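Local coordinates for protein japanin (Rhipicephalus appendiculatus, PDB 4BOE) that is a secreted tick lipocalin that binds cholesterol in its pocket and modulates the host immune response, among other effects blocking dendritic cell differentiation from monocytes, at residues A[2-7]-A[65-70]; A[41-46]-A[61-66]. One frame throughout, in Å; residues are numbered along the deposited sequence.

Contact 1. Residues A[2-7]-A[65-70]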
loop_
_atom_site.group_PDB
_atom_site.type_symbol
_atom_site.label_atom_id
_atom_site.label_comp_id
_atom_site.label_asym_id
_atom_site.label_seq_id
_atom_site.Cartn_x
_atom_site.Cartn_y
_atom_site.Cartn_z
ATOM N N PRO A 2 5.787 14.981 -11.035
ATOM C CA PRO A 2 6.096 14.115 -9.888
ATOM C C PRO A 2 6.483 12.708 -10.268
ATOM O O PRO A 2 6.084 12.196 -11.322
ATOM C CB PRO A 2 4.803 14.135 -9.066
ATOM C CG PRO A 2 4.224 15.438 -9.348
ATOM C CD PRO A 2 4.510 15.682 -10.814
ATOM N N SER A 3 7.280 12.084 -9.402
ATOM C CA SER A 3 7.761 10.716 -9.629
ATOM C C SER A 3 6.706 9.703 -9.076
ATOM O O SER A 3 6.191 9.935 -7.990
ATOM C CB SER A 3 9.137 10.547 -8.985
ATOM O OG SER A 3 10.091 11.308 -9.720
ATOM N N MET A 4 6.359 8.626 -9.851
ATOM C CA MET A 4 5.353 7.626 -9.446
ATOM C C MET A 4 5.902 6.774 -8.268
ATOM O O MET A 4 6.881 6.054 -8.451
ATOM C CB MET A 4 4.853 6.792 -10.655
ATOM C CG MET A 4 4.498 5.288 -10.352
ATOM S SD MET A 4 3.021 5.068 -9.424
ATOM C CE MET A 4 2.180 3.967 -10.344
ATOM N N PRO A 5 5.295 6.863 -7.060
ATOM C CA PRO A 5 5.845 6.184 -5.877
ATOM C C PRO A 5 5.999 4.636 -5.902
ATOM O O PRO A 5 6.928 4.118 -5.249
ATOM C CB PRO A 5 4.907 6.605 -4.756
ATOM C CG PRO A 5 4.161 7.705 -5.251
ATOM C CD PRO A 5 4.053 7.571 -6.711
ATOM N N ALA A 6 5.080 3.923 -6.581
ATOM C CA ALA A 6 5.090 2.460 -6.681
ATOM C C ALA A 6 6.389 1.879 -7.248
ATOM O O ALA A 6 6.859 0.846 -6.772
ATOM C CB ALA A 6 3.930 1.996 -7.513
ATOM N N ILE A 7 6.997 2.567 -8.234
ATOM C CA ILE A 7 8.256 2.135 -8.881
ATOM C C ILE A 7 9.461 2.937 -8.415
ATOM O O ILE A 7 10.562 2.759 -8.931
ATOM C CB ILE A 7 8.082 2.146 -10.415
ATOM C CG1 ILE A 7 7.666 3.562 -10.955
ATOM C CG2 ILE A 7 7.039 1.105 -10.801
ATOM C CD1 ILE A 7 8.135 3.851 -12.253
ATOM N N VAL A 65 6.024 -5.076 -9.289
ATOM C CA VAL A 65 5.131 -4.098 -9.902
ATOM C C VAL A 65 5.717 -3.520 -11.178
ATOM O O VAL A 65 6.920 -3.290 -11.290
ATOM C CB VAL A 65 4.676 -2.963 -8.920
ATOM C CG1 VAL A 65 3.943 -3.548 -7.734
ATOM C CG2 VAL A 65 5.848 -2.145 -8.422
ATOM N N LYS A 66 4.838 -3.219 -12.103
ATOM C CA LYS A 66 5.171 -2.604 -13.374
ATOM C C LYS A 66 4.232 -1.425 -13.608
ATOM O O LYS A 66 3.025 -1.584 -13.482
ATOM C CB LYS A 66 4.997 -3.614 -14.532
ATOM C CG LYS A 66 5.548 -3.150 -15.868
ATOM C CD LYS A 66 5.250 -4.090 -17.011
ATOM C CE LYS A 66 3.789 -4.122 -17.395
ATOM N NZ LYS A 66 3.571 -4.741 -18.734
ATOM N N TRP A 67 4.780 -0.272 -14.022
ATOM C CA TRP A 67 3.976 0.879 -14.435
ATOM C C TRP A 67 4.521 1.492 -15.728
ATOM O O TRP A 67 5.618 2.030 -15.732
ATOM C CB TRP A 67 3.898 1.934 -13.350
ATOM C CG TRP A 67 3.069 3.123 -13.735
ATOM C CD1 TRP A 67 1.734 3.139 -14.034
ATOM C CD2 TRP A 67 3.531 4.475 -13.871
ATOM N NE1 TRP A 67 1.331 4.425 -14.320
ATOM C CE2 TRP A 67 2.408 5.268 -14.199
ATOM C CE3 TRP A 67 4.805 5.072 -13.878
ATOM C CZ2 TRP A 67 2.508 6.633 -14.420
ATOM C CZ3 TRP A 67 4.903 6.428 -14.144
ATOM C CH2 TRP A 67 3.762 7.192 -14.399
ATOM N N GLU A 68 3.757 1.385 -16.815
ATOM C CA GLU A 68 4.088 2.040 -18.097
ATOM C C GLU A 68 3.737 3.549 -17.921
ATOM O O GLU A 68 2.692 3.840 -17.340
ATOM C CB GLU A 68 3.241 1.482 -19.251
ATOM C CG GLU A 68 3.430 0.003 -19.538
ATOM C CD GLU A 68 4.521 -0.295 -20.549
ATOM O OE1 GLU A 68 5.614 0.309 -20.443
ATOM O OE2 GLU A 68 4.267 -1.110 -21.466
ATOM N N PRO A 69 4.570 4.484 -18.413
ATOM C CA PRO A 69 4.272 5.927 -18.254
ATOM C C PRO A 69 2.886 6.346 -18.715
ATOM O O PRO A 69 2.378 5.900 -19.763
ATOM C CB PRO A 69 5.385 6.608 -19.034
ATOM C CG PRO A 69 6.541 5.650 -18.929
ATOM C CD PRO A 69 5.923 4.280 -18.980
ATOM N N TYR A 70 2.211 7.101 -17.824
ATOM C CA TYR A 70 0.845 7.591 -17.999
ATOM C C TYR A 70 -0.189 6.494 -18.051
ATOM O O TYR A 70 -1.318 6.752 -18.457
ATOM C CB TYR A 70 0.736 8.525 -19.205
ATOM C CG TYR A 70 1.603 9.746 -19.036
ATOM C CD1 TYR A 70 1.210 10.787 -18.207
ATOM C CD2 TYR A 70 2.782 9.899 -19.763
ATOM C CE1 TYR A 70 1.994 11.922 -18.045
ATOM C CE2 TYR A 70 3.579 11.044 -19.616
ATOM C CZ TYR A 70 3.184 12.047 -18.746
ATOM O OH TYR A 70 3.929 13.190 -18.557
#

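Contact 2. Residues A[41-46]-A[61-66]. With CLR (cholesterol), chain C.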
loop_
_atom_site.group_PDB
_atom_site.type_symbol
_atom_site.label_atom_id
_atom_site.label_comp_id
_atom_site.label_asym_id
_atom_site.label_seq_id
_atom_site.Cartn_x
_atom_site.Cartn_y
_atom_site.Cartn_z
ATOM N N VAL A 41 9.694 -3.821 -10.836
ATOM C CA VAL A 41 10.304 -3.443 -9.563
ATOM C C VAL A 41 9.899 -4.504 -8.550
ATOM O O VAL A 41 8.724 -4.841 -8.462
ATOM C CB VAL A 41 9.870 -2.015 -9.136
ATOM C CG1 VAL A 41 10.252 -1.722 -7.686
ATOM C CG2 VAL A 41 10.508 -0.982 -10.065
ATOM N N THR A 42 10.843 -4.967 -7.737
ATOM C CA THR A 42 10.531 -5.937 -6.696
ATOM C C THR A 42 10.455 -5.165 -5.418
ATOM O O THR A 42 11.344 -4.373 -5.108
ATOM C CB THR A 42 11.545 -7.110 -6.625
ATOM O OG1 THR A 42 11.634 -7.695 -7.905
ATOM C CG2 THR A 42 11.111 -8.213 -5.667
ATOM N N ARG A 43 9.374 -5.384 -4.681
ATOM C CA ARG A 43 9.190 -4.756 -3.392
ATOM C C ARG A 43 8.816 -5.851 -2.375
ATOM O O ARG A 43 8.298 -6.908 -2.736
ATOM C CB ARG A 43 8.049 -3.724 -3.426
ATOM C CG ARG A 43 8.048 -2.699 -4.568
ATOM C CD ARG A 43 6.907 -1.673 -4.330
ATOM N NE ARG A 43 7.220 -0.869 -3.156
ATOM C CZ ARG A 43 7.930 0.250 -3.130
ATOM N NH1 ARG A 43 8.323 0.822 -4.261
ATOM N NH2 ARG A 43 8.198 0.846 -1.971
ATOM N N SER A 44 9.028 -5.562 -1.121
ATOM C CA SER A 44 8.568 -6.429 -0.041
ATOM C C SER A 44 7.244 -5.899 0.502
ATOM O O SER A 44 6.945 -4.725 0.344
ATOM C CB SER A 44 9.585 -6.460 1.095
ATOM O OG SER A 44 9.705 -5.178 1.685
ATOM N N LEU A 45 6.443 -6.775 1.103
ATOM C CA LEU A 45 5.241 -6.425 1.820
ATOM C C LEU A 45 5.564 -6.811 3.257
ATOM O O LEU A 45 5.833 -7.967 3.524
ATOM C CB LEU A 45 4.026 -7.171 1.289
ATOM C CG LEU A 45 2.707 -6.840 1.984
ATOM C CD1 LEU A 45 2.291 -5.391 1.764
ATOM C CD2 LEU A 45 1.659 -7.738 1.487
ATOM N N ILE A 46 5.648 -5.831 4.146
ATOM C CA ILE A 46 6.016 -5.992 5.539
ATOM C C ILE A 46 4.797 -5.679 6.416
ATOM O O ILE A 46 4.075 -4.721 6.164
ATOM C CB ILE A 46 7.192 -5.041 5.887
ATOM C CG1 ILE A 46 8.397 -5.199 4.946
ATOM C CG2 ILE A 46 7.640 -5.178 7.341
ATOM C CD1 ILE A 46 8.999 -6.581 4.922
ATOM N N GLY A 61 6.541 -10.575 2.867
ATOM C CA GLY A 61 6.156 -11.146 1.608
ATOM C C GLY A 61 6.855 -10.346 0.546
ATOM O O GLY A 61 7.599 -9.417 0.854
ATOM N N ALA A 62 6.631 -10.710 -0.688
ATOM C CA ALA A 62 7.232 -10.039 -1.817
ATOM C C ALA A 62 6.341 -10.065 -3.011
ATOM O O ALA A 62 5.477 -10.935 -3.153
ATOM C CB ALA A 62 8.574 -10.623 -2.150
ATOM N N PHE A 63 6.510 -9.025 -3.828
ATOM C CA PHE A 63 5.742 -8.853 -5.042
ATOM C C PHE A 63 6.519 -7.992 -6.029
ATOM O O PHE A 63 7.479 -7.322 -5.675
ATOM C CB PHE A 63 4.344 -8.263 -4.728
ATOM C CG PHE A 63 4.323 -6.880 -4.123
ATOM C CD1 PHE A 63 4.501 -6.697 -2.754
ATOM C CD2 PHE A 63 4.140 -5.760 -4.920
ATOM C CE1 PHE A 63 4.526 -5.415 -2.201
ATOM C CE2 PHE A 63 4.183 -4.477 -4.364
ATOM C CZ PHE A 63 4.331 -4.319 -3.000
ATOM N N GLN A 64 6.115 -8.034 -7.261
ATOM C CA GLN A 64 6.709 -7.196 -8.272
ATOM C C GLN A 64 5.621 -6.273 -8.860
ATOM O O GLN A 64 4.459 -6.651 -8.916
ATOM C CB GLN A 64 7.330 -8.047 -9.381
ATOM C CG GLN A 64 8.486 -8.887 -8.904
ATOM C CD GLN A 64 9.140 -9.534 -10.086
ATOM O OE1 GLN A 64 10.156 -9.074 -10.601
ATOM N NE2 GLN A 64 8.469 -10.494 -10.641
ATOM N N VAL A 65 6.024 -5.076 -9.289
ATOM C CA VAL A 65 5.131 -4.098 -9.902
ATOM C C VAL A 65 5.717 -3.520 -11.178
ATOM O O VAL A 65 6.920 -3.290 -11.290
ATOM C CB VAL A 65 4.676 -2.963 -8.920
ATOM C CG1 VAL A 65 3.943 -3.548 -7.734
ATOM C CG2 VAL A 65 5.848 -2.145 -8.422
ATOM N N LYS A 66 4.838 -3.219 -12.103
ATOM C CA LYS A 66 5.171 -2.604 -13.374
ATOM C C LYS A 66 4.232 -1.425 -13.608
ATOM O O LYS A 66 3.025 -1.584 -13.482
ATOM C CB LYS A 66 4.997 -3.614 -14.532
ATOM C CG LYS A 66 5.548 -3.150 -15.868
ATOM C CD LYS A 66 5.250 -4.090 -17.011
ATOM C CE LYS A 66 3.789 -4.122 -17.395
ATOM N NZ LYS A 66 3.571 -4.741 -18.734
HETATM C C1 CLR C . -3.560 -5.303 4.639
HETATM C C2 CLR C . -4.404 -5.467 5.901
HETATM C C3 CLR C . -5.387 -4.327 6.061
HETATM C C4 CLR C . -6.268 -4.213 4.834
HETATM C C5 CLR C . -5.479 -4.151 3.544
HETATM C C6 CLR C . -5.742 -3.211 2.644
HETATM C C7 CLR C . -5.032 -3.046 1.338
HETATM C C8 CLR C . -4.237 -4.285 0.945
HETATM C C9 CLR C . -3.456 -4.810 2.172
HETATM C C10 CLR C . -4.396 -5.216 3.352
HETATM C C11 CLR C . -2.457 -5.917 1.786
HETATM C C12 CLR C . -1.556 -5.546 0.609
HETATM C C13 CLR C . -2.350 -5.108 -0.636
HETATM C C14 CLR C . -3.266 -3.951 -0.185
HETATM C C15 CLR C . -3.807 -3.388 -1.504
HETATM C C16 CLR C . -2.591 -3.457 -2.428
HETATM C C17 CLR C . -1.548 -4.367 -1.731
HETATM C C18 CLR C . -3.132 -6.301 -1.222
HETATM C C19 CLR C . -5.090 -6.574 3.108
HETATM C C20 CLR C . -0.703 -5.174 -2.735
HETATM C C21 CLR C . 0.351 -6.061 -2.055
HETATM C C22 CLR C . -0.046 -4.248 -3.774
HETATM C C23 CLR C . 0.675 -2.991 -3.227
HETATM C C24 CLR C . 1.295 -2.177 -4.323
HETATM C C25 CLR C . 1.858 -0.802 -4.035
HETATM C C26 CLR C . 1.761 -0.181 -2.665
HETATM C C27 CLR C . 3.125 -0.432 -4.765
HETATM O O1 CLR C . -6.227 -4.599 7.191
HETATM O O HOH W 1 12.084 -7.113 -10.507
#

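Contact 1. Residues A[2-7]-A[65-70]
Met4 lays its side chain along one face of the Trp67 ring, which is the centre of this contact. CB sits over the six-membered ring, 3.5 Å from Trp67 CZ3. CG comes next, at the same 3.5 Å from Trp67 CE3. The chain then bends at chi2 and again at chi3, which lifts SD off the ring and brings CE back down. SD stays oblique, 4.8 Å from the centroid of the Trp67 five-membered ring, a Met-aromatic contact. CE stands over that ring as a CH-pi donor, 3.7 Å from its centroid. The sulfur also receives a weak hydrogen bond from Ala6 N. This is the N-terminal segment of a lipocalin, lying before the first barrel strand and packing on the chain where strand 59-66 gives way to loop. Trp67 reaches it with CG anti to the backbone N, and Trp67 NE1 is hydrogen-bonded to Ser71 O. The face turned away from Met4 has Pro69 CA above its rim, and Ile7 CD1 meets the ring edge, 3.9 Å from Trp67 CE3. An alanine in place of Trp67 would take away the surface under Met4 and would probably loosen the N-terminal segment. Further along, the methyl Val65 CG2 lies 3.6 Å from Ala6 O and 4.2 Å from Ile7 CG2.

Contact 2. Residues A[41-46]-A[61-66]
Strands 41-46 and 61-66 run antiparallel as the two arms of a beta hairpin in the lipocalin barrel. Six backbone hydrogen bonds join them, two at each of the pairs Val41-Val65, Arg43-Phe63 and Leu45-Gly61. Most are straight, with Val41 N to Val65 O at 2.9 Å and 177°; at the other end Leu45 N approaches Gly61 O from above the carbonyl plane.

The tight side is the one that carries Arg43, Leu45 and Phe63. The Phe63 ring is held between protein and sterol: Arg43 CB makes a CH-pi contact over one face, 4.2 Å from the centroid, and cholesterol C21 lies over the opposite face. Leu45 CB closes on the ring edge, 3.9 Å from Phe63 CE1. Phe63 CG takes the crowded position between the backbone N and carbonyl carbon (chi1 63°), which sets the ring where CE2 meets cholesterol C24 at 3.7 Å. Leu45 CD2 lies 4.0 Å from cholesterol C12, on the sterol ring system. Phe63 and Leu45 thus form part of the pocket wall.

On the other face Thr42 and Ser44 are still buried, and the solvent side is that of Ala62 and Gln64. The Thr42 and Gln64 side chains run alongside each other, and one water spans their ends: Thr42 OG1 donates to it at 2.7 Å, and it donates to Gln64 OE1 at 2.8 Å.

On the pocket side Arg43 bends at chi3 so that its guanidinium leaves the hairpin: NE bonds to Thr31 OG1, while NH1 is hydrogen-bonded to Ala6 O and Asn8 O and NH2 to Gln10 O, in the loop before strand 12-18. Strand 26-37 flanks the hairpin beyond 41-46, and strand 73-78 flanks it beyond 61-66, where Phe63 packs on Ala78.

Both contacts are largely buried and both use strand 59-66, sharing Val65 and Lys66, but contact 2 pairs it with strand 40-49, contact 1 with the loop before strand 12-18. Contact 2 lies nearer the centre of the chain and is regular sheet, bonded through its backbone, with one face lining the cholesterol pocket. Contact 1, about 13 Å away between centres, sits where the strand runs out into loop and touches the pocket through Ala6; it relies on apolar and sulfur-aromatic packing, with no backbone pairing between its segments. The two meet through a charged group: Arg43 NH1 lies 2.9 Å from Ala6 O, a probable hydrogen bond tying the N-terminal segment to the barrel wall.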